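Local coordinates for protein geranylgeranyl pyrophosphate synthase (Corynebacterium glutamicum, PDB 3LK5) that probably condenses allylic diphosphates with isopentenyl diphosphate in isoprenoid biosynthesis, as a magnesium-dependent member of the FPP/GGPP synthase family, at residues 29-34 / 55-59. Residues are numbered along the deposited sequence; the frame is centred on the assembly and turned at random.
Sequences LTQFLD and RSFVL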
ATOM      1  N   LEU A  29     -12.769  -4.603  13.566  1.00 22.01           N
ATOM      2  CA  LEU A  29     -12.578  -3.601  12.531  1.00 22.35           C
ATOM      3  C   LEU A  29     -13.275  -2.313  12.925  1.00 23.28           C
ATOM      4  O   LEU A  29     -12.737  -1.221  12.675  1.00 22.49           O
ATOM      5  CB  LEU A  29     -13.106  -4.068  11.162  1.00 21.58           C
ATOM      6  CG  LEU A  29     -12.327  -5.266  10.562  1.00 22.06           C
ATOM      7  CD1 LEU A  29     -13.151  -5.808   9.407  1.00 22.01           C
ATOM      8  CD2 LEU A  29     -10.874  -4.782  10.122  1.00 21.26           C
ATOM      9  N   THR A  30     -14.474  -2.427  13.519  1.00 24.23           N
ATOM     10  CA  THR A  30     -15.180  -1.235  14.026  1.00 23.35           C
ATOM     11  C   THR A  30     -14.360  -0.475  15.033  1.00 23.44           C
ATOM     12  O   THR A  30     -14.234   0.768  14.944  1.00 23.74           O
ATOM     13  CB  THR A  30     -16.585  -1.602  14.636  1.00 23.47           C
ATOM     14  OG1 THR A  30     -17.358  -2.251  13.629  1.00 23.72           O
ATOM     15  CG2 THR A  30     -17.303  -0.329  15.083  1.00 25.06           C
ATOM     16  N   GLN A  31     -13.797  -1.188  16.003  1.00 23.35           N
ATOM     17  CA  GLN A  31     -12.992  -0.539  17.019  1.00 23.79           C
ATOM     18  C   GLN A  31     -11.783   0.195  16.425  1.00 23.16           C
ATOM     19  O   GLN A  31     -11.443   1.325  16.836  1.00 21.55           O
ATOM     20  CB  GLN A  31     -12.536  -1.548  18.074  1.00 26.34           C
ATOM     21  CG  GLN A  31     -13.750  -2.181  18.728  1.00 52.65           C
ATOM     22  CD  GLN A  31     -13.490  -2.701  20.120  1.00 31.97           C
ATOM     23  OE1 GLN A  31     -14.351  -3.383  20.691  1.00 53.78           O
ATOM     24  NE2 GLN A  31     -12.311  -2.406  20.683  1.00 53.45           N
ATOM     25  N   PHE A  32     -11.163  -0.443  15.441  1.00 23.06           N
ATOM     26  CA  PHE A  32      -9.966   0.153  14.833  1.00 23.11           C
ATOM     27  C   PHE A  32     -10.339   1.435  14.076  1.00 22.76           C
ATOM     28  O   PHE A  32      -9.666   2.477  14.210  1.00 22.76           O
ATOM     29  CB  PHE A  32      -9.297  -0.879  13.892  1.00 22.80           C
ATOM     30  CG  PHE A  32      -8.065  -0.323  13.191  1.00 22.64           C
ATOM     31  CD1 PHE A  32      -8.181   0.357  11.983  1.00 23.21           C
ATOM     32  CD2 PHE A  32      -6.808  -0.469  13.774  1.00 23.61           C
ATOM     33  CE1 PHE A  32      -7.029   0.914  11.340  1.00 23.05           C
ATOM     34  CE2 PHE A  32      -5.631   0.063  13.147  1.00 23.97           C
ATOM     35  CZ  PHE A  32      -5.743   0.746  11.926  1.00 23.97           C
ATOM     36  N   LEU A  33     -11.379   1.344  13.246  1.00 23.45           N
ATOM     37  CA  LEU A  33     -11.860   2.474  12.456  1.00 25.21           C
ATOM     38  C   LEU A  33     -12.315   3.648  13.320  1.00 25.59           C
ATOM     39  O   LEU A  33     -11.975   4.823  13.034  1.00 25.31           O
ATOM     40  CB  LEU A  33     -12.940   2.047  11.466  1.00 24.96           C
ATOM     41  CG  LEU A  33     -12.336   1.183  10.334  1.00 26.45           C
ATOM     42  CD1 LEU A  33     -13.460   0.379   9.595  1.00 24.85           C
ATOM     43  CD2 LEU A  33     -11.585   2.059   9.333  1.00 24.98           C
ATOM     44  N   ASP A  34     -13.047   3.346  14.385  1.00 25.13           N
ATOM     45  CA  ASP A  34     -13.417   4.383  15.357  1.00 25.89           C
ATOM     46  C   ASP A  34     -12.194   5.125  15.874  1.00 25.99           C
ATOM     47  O   ASP A  34     -12.226   6.352  16.021  1.00 24.92           O
ATOM     48  CB  ASP A  34     -14.137   3.796  16.572  1.00 26.91           C
ATOM     49  CG  ASP A  34     -15.559   3.326  16.264  1.00 28.74           C
ATOM     50  OD1 ASP A  34     -16.127   3.627  15.185  1.00 26.98           O
ATOM     51  OD2 ASP A  34     -16.124   2.651  17.159  1.00 28.04           O
ATOM     52  N   ARG A  55     -14.679   2.931   5.341  1.00 26.62           N
ATOM     53  CA  ARG A  55     -15.299   2.303   6.511  1.00 28.95           C
ATOM     54  C   ARG A  55     -16.522   1.482   6.118  1.00 29.16           C
ATOM     55  O   ARG A  55     -16.640   0.311   6.529  1.00 28.27           O
ATOM     56  CB  ARG A  55     -15.694   3.351   7.543  1.00 30.39           C
ATOM     57  CG  ARG A  55     -16.391   2.747   8.767  1.00 32.26           C
ATOM     58  CD  ARG A  55     -16.987   3.819   9.669  1.00 33.01           C
ATOM     59  NE  ARG A  55     -17.675   3.215  10.820  1.00 32.59           N
ATOM     60  CZ  ARG A  55     -17.186   3.219  12.059  1.00 33.78           C
ATOM     61  NH1 ARG A  55     -16.030   3.820  12.331  1.00 31.46           N
ATOM     62  NH2 ARG A  55     -17.870   2.647  13.038  1.00 32.79           N
ATOM     63  N   SER A  56     -17.437   2.079   5.339  1.00 29.91           N
ATOM     64  CA  SER A  56     -18.601   1.340   4.850  1.00 30.80           C
ATOM     65  C   SER A  56     -18.201   0.105   4.066  1.00 31.15           C
ATOM     66  O   SER A  56     -18.805  -0.971   4.227  1.00 31.54           O
ATOM     67  CB  SER A  56     -19.521   2.210   3.981  1.00 31.21           C
ATOM     68  OG  SER A  56     -20.008   3.286   4.748  1.00 45.51           O
ATOM     69  N   PHE A  57     -17.197   0.252   3.205  1.00 30.29           N
ATOM     70  CA  PHE A  57     -16.783  -0.855   2.358  1.00 31.07           C
ATOM     71  C   PHE A  57     -16.230  -2.029   3.188  1.00 30.75           C
ATOM     72  O   PHE A  57     -16.553  -3.190   2.934  1.00 30.37           O
ATOM     73  CB  PHE A  57     -15.753  -0.359   1.334  1.00 32.86           C
ATOM     74  CG  PHE A  57     -15.318  -1.387   0.340  1.00 38.37           C
ATOM     75  CD1 PHE A  57     -16.164  -1.769  -0.717  1.00 35.63           C
ATOM     76  CD2 PHE A  57     -14.057  -1.961   0.429  1.00 34.60           C
ATOM     77  CE1 PHE A  57     -15.758  -2.731  -1.654  1.00 39.19           C
ATOM     78  CE2 PHE A  57     -13.638  -2.929  -0.486  1.00 38.78           C
ATOM     79  CZ  PHE A  57     -14.478  -3.313  -1.544  1.00 35.50           C
ATOM     80  N   VAL A  58     -15.427  -1.702   4.200  1.00 30.23           N
ATOM     81  CA  VAL A  58     -14.749  -2.707   5.033  1.00 29.54           C
ATOM     82  C   VAL A  58     -15.776  -3.380   5.963  1.00 30.29           C
ATOM     83  O   VAL A  58     -15.759  -4.609   6.179  1.00 30.25           O
ATOM     84  CB  VAL A  58     -13.630  -1.994   5.888  1.00 28.91           C
ATOM     85  CG1 VAL A  58     -13.085  -2.902   6.990  1.00 28.68           C
ATOM     86  CG2 VAL A  58     -12.484  -1.540   4.967  1.00 28.40           C
ATOM     87  N   LEU A  59     -16.639  -2.556   6.558  1.00 29.54           N
ATOM     88  CA  LEU A  59     -17.583  -3.103   7.540  1.00 31.67           C
ATOM     89  C   LEU A  59     -18.780  -3.846   6.930  1.00 34.79           C
ATOM     90  O   LEU A  59     -19.293  -4.793   7.556  1.00 34.77           O
ATOM     91  CB  LEU A  59     -18.079  -2.040   8.519  1.00 30.57           C
ATOM     92  CG  LEU A  59     -17.044  -1.341   9.407  1.00 26.36           C
ATOM     93  CD1 LEU A  59     -17.752  -0.310  10.299  1.00 29.84           C
ATOM     94  CD2 LEU A  59     -16.214  -2.347  10.250  1.00 29.37           C
TER
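Leu33 lies alongside Arg55, the two side chains running past each other in opposite directions, with Leu33 CD1 against the stem, 3.9 Å from Arg55 CG, and Leu33 CB against the guanidinium, 3.7 Å from Arg55 NH1. Arg55 can span the gap because its CG stands anti to the backbone N (chi1 178°) and its chain stays extended as far as NE. At the far end Arg55 NH1 and NH2 both donate to Asp34 OD1, each at 2.9 Å and each clearly bent, in an end-on salt bridge. The oxygen lies close to the guanidinium plane, but both nitrogens approach from one face of the carboxylate, 22° out of its plane, one on the syn and one on the anti side. A long, weak ion pair links Arg55 NH1 to Glu37 as well.

The segment axes run antiparallel at 165° and approach to 10.7 Å, as expected of an alpha-helical hairpin: helices 21-43 and 45-59 follow each other directly in the all-helical prenyl synthase fold. Between them, Leu59 meets Leu33 tip to tip, while Leu59 CD2 lies 3.7 Å from Leu29 CB and also packs against Thr30, whose OG1 is hydrogen-bonded to Arg26 O. The Leu29 and Val58 side chains cross at about a right angle, with Leu29 CD1 3.8 Å from Val58 CG1. Leu29 and Leu33 also touch Phe99 of helix 87-111, and Leu33 reaches Trp158 of helix 144-164.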